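Local atomic coordinates of kappa-carrageenase (Pseudoalteromonas carrageenovora, PDB entry 1DYP), a protein that cleaves internal beta-1,4 linkages of kappa-carrageenan, between D-galactose 4-sulfate and 3,6-anhydro-D-galactose, through a family 16 glycoside hydrolase catalytic domain with a tunnel-shaped active site. Residues A[78-83]-A[244-249]; A[36-41]-A[118-123]; A[231-236]-A[254-259]. The protein carries 1 engineered substitution. All coordinates share one frame; numbering follows the deposited sequence. Where two conformers were deposited one is given.

Interaction 1: A[78-83]-A[244-249]; sequences ANYPLY and QFYPSA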
loop_
_atom_site.group_PDB
_atom_site.type_symbol
_atom_site.label_atom_id
_atom_site.label_comp_id
_atom_site.label_asym_id
_atom_site.label_seq_id
_atom_site.Cartn_x
_atom_site.Cartn_y
_atom_site.Cartn_z
ATOM N N ALA A 78 -10.169 -0.012 -24.630
ATOM C CA ALA A 78 -11.543 -0.161 -24.171
ATOM C C ALA A 78 -11.917 -1.627 -23.976
ATOM O O ALA A 78 -11.352 -2.513 -24.614
ATOM C CB ALA A 78 -12.499 0.482 -25.170
ATOM N N ASN A 79 -12.873 -1.869 -23.085
ATOM C CA ASN A 79 -13.354 -3.216 -22.807
ATOM C C ASN A 79 -12.232 -4.227 -22.628
ATOM O O ASN A 79 -12.294 -5.334 -23.163
ATOM C CB ASN A 79 -14.278 -3.687 -23.934
ATOM C CG ASN A 79 -15.417 -2.724 -24.191
ATOM O OD1 ASN A 79 -15.959 -2.129 -23.262
ATOM N ND2 ASN A 79 -15.796 -2.576 -25.456
ATOM N N TYR A 80 -11.212 -3.850 -21.863
ATOM C CA TYR A 80 -10.080 -4.737 -21.627
ATOM C C TYR A 80 -10.461 -5.794 -20.599
ATOM O O TYR A 80 -10.864 -5.471 -19.481
ATOM C CB TYR A 80 -8.883 -3.922 -21.139
ATOM C CG TYR A 80 -7.581 -4.682 -21.118
ATOM C CD1 TYR A 80 -7.195 -5.412 -19.996
ATOM C CD2 TYR A 80 -6.729 -4.663 -22.221
ATOM C CE1 TYR A 80 -5.983 -6.106 -19.971
ATOM C CE2 TYR A 80 -5.520 -5.352 -22.209
ATOM C CZ TYR A 80 -5.153 -6.069 -21.082
ATOM O OH TYR A 80 -3.955 -6.739 -21.067
ATOM N N PRO A 81 -10.342 -7.078 -20.966
ATOM C CA PRO A 81 -10.692 -8.150 -20.034
ATOM C C PRO A 81 -9.713 -8.343 -18.881
ATOM O O PRO A 81 -8.503 -8.449 -19.085
ATOM C CB PRO A 81 -10.773 -9.378 -20.935
ATOM C CG PRO A 81 -9.750 -9.082 -21.981
ATOM C CD PRO A 81 -9.989 -7.626 -22.290
ATOM N N LEU A 82 -10.257 -8.366 -17.667
ATOM C CA LEU A 82 -9.471 -8.593 -16.463
ATOM C C LEU A 82 -10.109 -9.780 -15.761
ATOM O O LEU A 82 -11.256 -10.131 -16.046
ATOM C CB LEU A 82 -9.451 -7.353 -15.570
ATOM C CG LEU A 82 -8.693 -6.176 -16.202
ATOM C CD1 LEU A 82 -8.703 -4.986 -15.255
ATOM C CD2 LEU A 82 -7.253 -6.594 -16.523
ATOM N N TYR A 83 -9.389 -10.385 -14.826
ATOM C CA TYR A 83 -9.892 -11.601 -14.202
ATOM C C TYR A 83 -10.092 -11.619 -12.695
ATOM O O TYR A 83 -10.647 -12.580 -12.156
ATOM C CB TYR A 83 -8.965 -12.741 -14.621
ATOM C CG TYR A 83 -8.649 -12.677 -16.097
ATOM C CD1 TYR A 83 -9.590 -13.065 -17.047
ATOM C CD2 TYR A 83 -7.436 -12.149 -16.551
ATOM C CE1 TYR A 83 -9.339 -12.925 -18.408
ATOM C CE2 TYR A 83 -7.175 -12.004 -17.908
ATOM C CZ TYR A 83 -8.132 -12.393 -18.832
ATOM O OH TYR A 83 -7.881 -12.242 -20.178
ATOM N N GLN A 244 4.257 -1.164 -15.187
ATOM C CA GLN A 244 2.887 -1.487 -14.802
ATOM C C GLN A 244 2.630 -2.978 -14.915
ATOM O O GLN A 244 3.412 -3.712 -15.522
ATOM C CB GLN A 244 1.896 -0.760 -15.708
ATOM C CG GLN A 244 1.859 -1.343 -17.114
ATOM C CD GLN A 244 0.737 -0.789 -17.959
ATOM O OE1 GLN A 244 0.800 0.344 -18.427
ATOM N NE2 GLN A 244 -0.307 -1.590 -18.156
ATOM N N PHE A 245 1.521 -3.420 -14.334
ATOM C CA PHE A 245 1.143 -4.821 -14.394
ATOM C C PHE A 245 0.290 -5.090 -15.620
ATOM O O PHE A 245 -0.392 -4.202 -16.138
ATOM C CB PHE A 245 0.327 -5.227 -13.161
ATOM C CG PHE A 245 1.144 -5.410 -11.917
ATOM C CD1 PHE A 245 2.090 -6.425 -11.830
ATOM C CD2 PHE A 245 0.951 -4.575 -10.820
ATOM C CE1 PHE A 245 2.834 -6.611 -10.667
ATOM C CE2 PHE A 245 1.691 -4.749 -9.651
ATOM C CZ PHE A 245 2.634 -5.770 -9.575
ATOM N N TYR A 246 0.353 -6.334 -16.072
ATOM C CA TYR A 246 -0.434 -6.827 -17.187
ATOM C C TYR A 246 -0.905 -8.190 -16.707
ATOM O O TYR A 246 -0.255 -8.818 -15.874
ATOM C CB TYR A 246 0.413 -6.994 -18.449
ATOM C CG TYR A 246 0.649 -5.708 -19.206
ATOM C CD1 TYR A 246 1.639 -4.816 -18.810
ATOM C CD2 TYR A 246 -0.137 -5.379 -20.311
ATOM C CE1 TYR A 246 1.845 -3.622 -19.498
ATOM C CE2 TYR A 246 0.057 -4.188 -21.006
ATOM C CZ TYR A 246 1.051 -3.316 -20.593
ATOM O OH TYR A 246 1.257 -2.142 -21.280
ATOM N N PRO A 247 -2.058 -8.658 -17.197
ATOM C CA PRO A 247 -2.516 -9.969 -16.743
ATOM C C PRO A 247 -1.686 -11.082 -17.372
ATOM O O PRO A 247 -1.147 -10.919 -18.467
ATOM C CB PRO A 247 -3.973 -10.002 -17.198
ATOM C CG PRO A 247 -3.961 -9.155 -18.433
ATOM C CD PRO A 247 -3.055 -8.009 -18.069
ATOM N N SER A 248 -1.559 -12.201 -16.668
ATOM C CA SER A 248 -0.824 -13.340 -17.206
ATOM C C SER A 248 -1.886 -14.292 -17.740
ATOM O O SER A 248 -3.074 -13.966 -17.728
ATOM C CB SER A 248 -0.021 -14.045 -16.117
ATOM O OG SER A 248 -0.885 -14.756 -15.247
ATOM N N ALA A 249 -1.466 -15.467 -18.195
ATOM C CA ALA A 249 -2.405 -16.450 -18.723
ATOM C C ALA A 249 -2.982 -17.307 -17.604
ATOM O O ALA A 249 -3.876 -18.124 -17.832
ATOM C CB ALA A 249 -1.714 -17.330 -19.756
#

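Interaction 2: A[36-41]-A[118-123]; sequences ENYGVW and WMYSTI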
loop_
_atom_site.group_PDB
_atom_site.type_symbol
_atom_site.label_atom_id
_atom_site.label_comp_id
_atom_site.label_asym_id
_atom_site.label_seq_id
_atom_site.Cartn_x
_atom_site.Cartn_y
_atom_site.Cartn_z
ATOM N N GLU A 36 -9.931 4.858 -7.589
ATOM C CA GLU A 36 -9.605 4.791 -9.004
ATOM C C GLU A 36 -8.902 3.458 -9.236
ATOM O O GLU A 36 -8.192 2.965 -8.359
ATOM C CB GLU A 36 -8.697 5.966 -9.399
ATOM C CG GLU A 36 -7.220 5.883 -8.975
ATOM C CD GLU A 36 -6.967 6.057 -7.479
ATOM O OE1 GLU A 36 -7.854 6.553 -6.748
ATOM O OE2 GLU A 36 -5.849 5.712 -7.034
ATOM N N ASN A 37 -9.110 2.871 -10.409
ATOM C CA ASN A 37 -8.501 1.586 -10.723
ATOM C C ASN A 37 -7.126 1.684 -11.357
ATOM O O ASN A 37 -6.781 2.672 -11.999
ATOM C CB ASN A 37 -9.410 0.773 -11.646
ATOM C CG ASN A 37 -10.672 0.308 -10.955
ATOM O OD1 ASN A 37 -10.621 -0.245 -9.856
ATOM N ND2 ASN A 37 -11.814 0.520 -11.597
ATOM N N TYR A 38 -6.346 0.630 -11.158
ATOM C CA TYR A 38 -5.007 0.526 -11.710
ATOM C C TYR A 38 -4.595 -0.935 -11.608
ATOM O O TYR A 38 -5.371 -1.764 -11.130
ATOM C CB TYR A 38 -4.040 1.446 -10.957
ATOM C CG TYR A 38 -4.112 1.359 -9.451
ATOM C CD1 TYR A 38 -3.425 0.367 -8.753
ATOM C CD2 TYR A 38 -4.859 2.283 -8.720
ATOM C CE1 TYR A 38 -3.478 0.301 -7.361
ATOM C CE2 TYR A 38 -4.921 2.224 -7.330
ATOM C CZ TYR A 38 -4.229 1.234 -6.659
ATOM O OH TYR A 38 -4.287 1.182 -5.285
ATOM N N GLY A 39 -3.390 -1.261 -12.059
ATOM C CA GLY A 39 -2.969 -2.648 -12.014
ATOM C C GLY A 39 -3.821 -3.454 -12.977
ATOM O O GLY A 39 -4.328 -2.915 -13.963
ATOM N N VAL A 40 -3.997 -4.741 -12.697
ATOM C CA VAL A 40 -4.793 -5.593 -13.570
ATOM C C VAL A 40 -5.987 -6.200 -12.849
ATOM O O VAL A 40 -6.341 -7.360 -13.049
ATOM C CB VAL A 40 -3.936 -6.712 -14.183
ATOM C CG1 VAL A 40 -2.894 -6.098 -15.099
ATOM C CG2 VAL A 40 -3.266 -7.527 -13.083
ATOM N N TRP A 41 -6.598 -5.397 -11.992
ATOM C CA TRP A 41 -7.777 -5.816 -11.252
ATOM C C TRP A 41 -8.595 -4.557 -11.069
ATOM O O TRP A 41 -8.156 -3.472 -11.435
ATOM C CB TRP A 41 -7.384 -6.392 -9.890
ATOM C CG TRP A 41 -6.579 -5.446 -9.057
ATOM C CD1 TRP A 41 -7.055 -4.474 -8.224
ATOM C CD2 TRP A 41 -5.154 -5.332 -9.037
ATOM N NE1 TRP A 41 -6.009 -3.759 -7.687
ATOM C CE2 TRP A 41 -4.831 -4.265 -8.169
ATOM C CE3 TRP A 41 -4.114 -6.028 -9.670
ATOM C CZ2 TRP A 41 -3.509 -3.876 -7.919
ATOM C CZ3 TRP A 41 -2.796 -5.641 -9.419
ATOM C CH2 TRP A 41 -2.509 -4.574 -8.550
ATOM N N TRP A 118 -0.074 1.264 2.858
ATOM C CA TRP A 118 0.749 2.295 2.256
ATOM C C TRP A 118 0.009 3.617 2.176
ATOM O O TRP A 118 -1.119 3.741 2.645
ATOM C CB TRP A 118 1.148 1.838 0.847
ATOM C CG TRP A 118 -0.033 1.476 -0.028
ATOM C CD1 TRP A 118 -1.016 0.570 0.252
ATOM C CD2 TRP A 118 -0.343 2.013 -1.320
ATOM N NE1 TRP A 118 -1.922 0.511 -0.782
ATOM C CE2 TRP A 118 -1.532 1.388 -1.760
ATOM C CE3 TRP A 118 0.268 2.960 -2.149
ATOM C CZ2 TRP A 118 -2.123 1.679 -2.993
ATOM C CZ3 TRP A 118 -0.320 3.250 -3.382
ATOM C CH2 TRP A 118 -1.503 2.611 -3.788
HETATM N N MSE A 119 0.662 4.609 1.594
HETATM C CA MSE A 119 0.049 5.915 1.426
HETATM C C MSE A 119 0.631 6.528 0.167
HETATM O O MSE A 119 1.806 6.329 -0.153
HETATM C CB MSE A 119 0.303 6.807 2.650
HETATM C CG MSE A 119 1.765 7.087 2.965
HETATM SE SE MSE A 119 1.985 7.942 4.691
HETATM C CE MSE A 119 2.209 6.343 5.765
ATOM N N TYR A 120 -0.198 7.254 -0.568
ATOM C CA TYR A 120 0.269 7.860 -1.797
ATOM C C TYR A 120 -0.452 9.155 -2.079
ATOM O O TYR A 120 -1.580 9.368 -1.635
ATOM C CB TYR A 120 0.087 6.895 -2.977
ATOM C CG TYR A 120 -1.350 6.594 -3.359
ATOM C CD1 TYR A 120 -2.196 5.889 -2.500
ATOM C CD2 TYR A 120 -1.849 6.979 -4.604
ATOM C CE1 TYR A 120 -3.499 5.566 -2.878
ATOM C CE2 TYR A 120 -3.149 6.665 -4.990
ATOM C CZ TYR A 120 -3.967 5.957 -4.127
ATOM O OH TYR A 120 -5.250 5.632 -4.520
ATOM N N SER A 121 0.222 10.015 -2.828
ATOM C CA SER A 121 -0.323 11.310 -3.189
ATOM C C SER A 121 -0.876 11.256 -4.597
ATOM O O SER A 121 -0.779 10.242 -5.288
ATOM C CB SER A 121 0.779 12.366 -3.150
ATOM O OG SER A 121 1.694 12.162 -4.219
ATOM N N THR A 122 -1.479 12.364 -5.003
ATOM C CA THR A 122 -1.988 12.491 -6.351
ATOM C C THR A 122 -0.721 12.827 -7.129
ATOM O O THR A 122 0.306 13.157 -6.531
ATOM C CB THR A 122 -2.960 13.667 -6.454
ATOM O OG1 THR A 122 -2.393 14.799 -5.785
ATOM C CG2 THR A 122 -4.292 13.317 -5.816
ATOM N N ILE A 123 -0.778 12.727 -8.451
ATOM C CA ILE A 123 0.381 13.053 -9.267
ATOM C C ILE A 123 0.145 14.450 -9.824
ATOM O O ILE A 123 -0.853 14.689 -10.503
ATOM C CB ILE A 123 0.552 12.056 -10.432
ATOM C CG1 ILE A 123 0.767 10.645 -9.875
ATOM C CG2 ILE A 123 1.730 12.473 -11.307
ATOM C CD1 ILE A 123 0.888 9.573 -10.939
HETATM O O HOH W 1 -6.329 3.156 -4.158
#

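Interaction 3: A[231-236]-A[254-259]; sequences QGLRAP and EGFPTS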
loop_
_atom_site.group_PDB
_atom_site.type_symbol
_atom_site.label_atom_id
_atom_site.label_comp_id
_atom_site.label_asym_id
_atom_site.label_seq_id
_atom_site.Cartn_x
_atom_site.Cartn_y
_atom_site.Cartn_z
ATOM N N GLN A 231 -5.292 -4.884 -1.275
ATOM C CA GLN A 231 -4.667 -6.141 -1.647
ATOM C C GLN A 231 -4.553 -6.187 -3.161
ATOM O O GLN A 231 -5.552 -6.103 -3.876
ATOM C CB GLN A 231 -5.483 -7.323 -1.126
ATOM C CG GLN A 231 -4.837 -8.663 -1.417
ATOM C CD GLN A 231 -5.350 -9.758 -0.515
ATOM O OE1 GLN A 231 -4.913 -9.889 0.631
ATOM N NE2 GLN A 231 -6.291 -10.547 -1.020
ATOM N N GLY A 232 -3.323 -6.299 -3.646
ATOM C CA GLY A 232 -3.104 -6.338 -5.079
ATOM C C GLY A 232 -2.835 -7.733 -5.603
ATOM O O GLY A 232 -2.585 -8.660 -4.838
ATOM N N LEU A 233 -2.883 -7.870 -6.922
ATOM C CA LEU A 233 -2.643 -9.145 -7.584
ATOM C C LEU A 233 -1.161 -9.241 -7.947
ATOM O O LEU A 233 -0.515 -8.226 -8.233
ATOM C CB LEU A 233 -3.504 -9.235 -8.848
ATOM C CG LEU A 233 -3.766 -10.614 -9.448
ATOM C CD1 LEU A 233 -4.623 -11.458 -8.498
ATOM C CD2 LEU A 233 -4.475 -10.438 -10.788
ATOM N N ARG A 234 -0.629 -10.460 -7.941
ATOM C CA ARG A 234 0.778 -10.689 -8.255
ATOM C C ARG A 234 0.962 -11.991 -9.024
ATOM O O ARG A 234 -0.004 -12.704 -9.301
ATOM C CB ARG A 234 1.601 -10.757 -6.960
ATOM C CG ARG A 234 1.605 -9.474 -6.138
ATOM C CD ARG A 234 2.361 -8.359 -6.850
ATOM N NE ARG A 234 2.570 -7.186 -5.999
ATOM C CZ ARG A 234 1.714 -6.177 -5.878
ATOM N NH1 ARG A 234 0.572 -6.185 -6.553
ATOM N NH2 ARG A 234 2.010 -5.151 -5.088
ATOM N N ALA A 235 2.208 -12.288 -9.375
ATOM C CA ALA A 235 2.525 -13.523 -10.076
ATOM C C ALA A 235 1.969 -14.643 -9.196
ATOM O O ALA A 235 2.025 -14.559 -7.969
ATOM C CB ALA A 235 4.038 -13.661 -10.227
ATOM N N PRO A 236 1.490 -15.735 -9.802
ATOM C CA PRO A 236 1.425 -16.074 -11.227
ATOM C C PRO A 236 0.289 -15.483 -12.062
ATOM O O PRO A 236 0.037 -15.959 -13.169
ATOM C CB PRO A 236 1.345 -17.590 -11.194
ATOM C CG PRO A 236 0.428 -17.816 -10.018
ATOM C CD PRO A 236 0.967 -16.844 -8.978
ATOM N N GLU A 254 -8.513 -21.346 -8.187
ATOM C CA GLU A 254 -8.005 -22.048 -7.015
ATOM C C GLU A 254 -7.262 -21.064 -6.124
ATOM O O GLU A 254 -6.438 -20.284 -6.603
ATOM C CB GLU A 254 -7.059 -23.174 -7.434
ATOM C CG GLU A 254 -7.641 -24.134 -8.461
ATOM C CD GLU A 254 -6.721 -25.308 -8.741
ATOM O OE1 GLU A 254 -5.502 -25.086 -8.899
ATOM O OE2 GLU A 254 -7.216 -26.452 -8.812
ATOM N N GLY A 255 -7.561 -21.101 -4.830
ATOM C CA GLY A 255 -6.907 -20.200 -3.903
ATOM C C GLY A 255 -7.679 -18.906 -3.732
ATOM O O GLY A 255 -7.265 -18.023 -2.982
ATOM N N PHE A 256 -8.796 -18.785 -4.442
ATOM C CA PHE A 256 -9.639 -17.599 -4.346
ATOM C C PHE A 256 -11.058 -18.006 -3.980
ATOM O O PHE A 256 -11.517 -19.081 -4.351
ATOM C CB PHE A 256 -9.647 -16.826 -5.669
ATOM C CG PHE A 256 -8.308 -16.266 -6.042
ATOM C CD1 PHE A 256 -7.376 -17.044 -6.720
ATOM C CD2 PHE A 256 -7.959 -14.974 -5.667
ATOM C CE1 PHE A 256 -6.111 -16.543 -7.016
ATOM C CE2 PHE A 256 -6.696 -14.464 -5.956
ATOM C CZ PHE A 256 -5.772 -15.249 -6.632
ATOM N N PRO A 257 -11.773 -17.148 -3.241
ATOM C CA PRO A 257 -11.311 -15.847 -2.749
ATOM C C PRO A 257 -10.283 -15.980 -1.632
ATOM O O PRO A 257 -10.217 -17.005 -0.948
ATOM C CB PRO A 257 -12.596 -15.196 -2.258
ATOM C CG PRO A 257 -13.355 -16.370 -1.716
ATOM C CD PRO A 257 -13.154 -17.412 -2.800
ATOM N N THR A 258 -9.475 -14.940 -1.467
ATOM C CA THR A 258 -8.472 -14.911 -0.414
ATOM C C THR A 258 -8.513 -13.482 0.112
ATOM O O THR A 258 -8.698 -12.538 -0.655
ATOM C CB THR A 258 -7.077 -15.306 -0.947
ATOM O OG1 THR A 258 -6.198 -15.528 0.161
ATOM C CG2 THR A 258 -6.509 -14.231 -1.855
ATOM N N SER A 259 -8.329 -13.318 1.416
ATOM C CA SER A 259 -8.408 -11.989 1.999
ATOM C C SER A 259 -7.403 -11.683 3.091
ATOM O O SER A 259 -6.970 -12.565 3.833
ATOM C CB SER A 259 -9.811 -11.774 2.557
ATOM O OG SER A 259 -10.118 -12.788 3.498
#

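Interaction 1: A[78-83]-A[244-249]
Pro-247 meets Tyr-80 with CG and CD and Tyr-83 with CB; both tyrosines turn a ring edge, and not a face, to it. The tight part lies on the Tyr-80 side: its OH comes within 3.4 Å of Pro-247 CD, close to the plane of the phenol, and CE1 lies 4.0 Å from Pro-247 CG. With chi1 at -169°, CG of Tyr-80 stands anti to the backbone N, and the ring reaches across to the proline from a strand running almost perpendicular (85°) to strand 244-247. Tyr-80 OH also lies 4.1 Å from Tyr-246 CD2, oblique to that ring, whose own OH is hydrogen-bonded to Asp-70 and Cys-72. Phe-68 stacks on the Tyr-80 ring.

The Tyr-83 side is looser. This tyrosine is partly exposed and touches only CB of the proline, with CE2 at 3.8 Å, and its side chain crosses that of the proline at about a right angle.

Between these segments, the short hairpin 238-247 and strand 75-95 meet by van der Waals contact, without a hydrogen bond, so the fit probably rests largely on the shape of one proline set against two phenol edges.

Interaction 2: A[36-41]-A[118-123]
Tyr-120 and Glu-36 meet through a short hydrogen bond, the phenol OH donating to OE2 at 2.6 Å on the syn lone pair of the carboxylate. Glu-36, exposed on its loop, reaches the buried tyrosine because its chain bends at chi2 (-71°); carboxylate and ring planes then stand 53° apart. Lys-90 completes the polar cluster, its NZ making a salt bridge with Glu-36 OE1 and a hydrogen bond with Tyr-120 OH. This pairing would probably favour the ionised carboxylate.

A water-mediated link adds to the direct bond. Water 1 donates to Tyr-120 OH at 2.7 Å and is hydrogen-bonded to Tyr-38 OH at 3.1 Å, so three partners grip the Tyr-120 oxygen. A phenylalanine in place of Tyr-120 would probably leave Glu-36 OE2 and water 1 without this shared partner, and Lys-90 without one of its bonds.

The aromatic contacts form a third group. Tyr-38 OH approaches the edge of the Trp-118 indole near its plane, 3.2 Å from CZ2, and Tyr-38 CZ lies 4.2 Å from Trp-118 CH2. That same CH2 sits 3.5 Å above one face of the Tyr-120 ring, offset toward the rim. The indole NE1 is hydrogen-bonded to Ser-230.

Trp-118 also touches Glu-137, the nucleophile, and the active-site residue Asp-139. Long side chains from loop 36-41 and strand 113-120 thus come from opposite directions and meet beside the catalytic residues, consistent with a place at the substrate cleft of the family 16 beta-sandwich, which in this enzyme is a tunnel.

Interaction 3: A[231-236]-A[254-259]
Gln-231 NE2 is gripped by two oxygens: the carbonyl O of Thr-258, in a weak bond of 3.1 Å bent to 132° at the hydrogen, and the side-chain hydroxyl of Thr-59, its stronger partner. With CG anti to the backbone N (chi1 -177°) and the chain extended beyond it, the glutamine carries its amide right across to strand 258-270, where it crosses Thr-258 at about a right angle. The methyl CG2 of Thr-258 packs 3.8 Å from the same nitrogen. The carbonyl O of Ser-259 is a ligand of a bound cadmium ion.

Farther along, the contact becomes apolar. Leu-233 CD1 comes 4.4 Å from Phe-256 CZ, obliquely to the ring, which also meets Tyr-84 and His-237 and rests on Val-113. A cis peptide joins Phe-256 to Pro-257 just before the strand begins.

Beyond the leucine, strand 225-233 gives way to Arg-234, a residue important for substrate recognition. Its NH1 donates to Leu-233 O at 2.9 Å, nearly straight at 165°, with the acceptor in the guanidinium plane though the donor stands above the carbonyl plane. Gln-145 accepts from NE, and NH2 forms a long, weak ion pair with Glu-142, the proton donor.

Polar and apolar chemistry therefore divide the labour. A single buried amide spans the gap between strands that are not paired here, leucine and phenylalanine touch lightly, and the guanidinium group is held by its own segment's carbonyl and by residues beyond the two segments.

Overall arrangement
From the N terminus, 36-41 comes first and is joined by interaction 2 to 118-123, closing a loop of 76 intervening residues. Segment 78-83 lies within that loop, yet its partner 244-249 lies far beyond it, so interactions 1 and 2 cross. Interaction 3 opens at 231-236, after interaction 2 has closed, and ends at 254-259; its short loop contains 244-249, so it too crosses interaction 1. Val-40 packs on the backbone of Tyr-246, Trp-41 lies against Gly-232 and Leu-233, and a probable hydrogen bond links Ser-248 OG to Pro-236 O. Loop 36-41, hairpin 238-247 and strands 75-95, 113-120, 225-233 and 258-270 are thereby tied together.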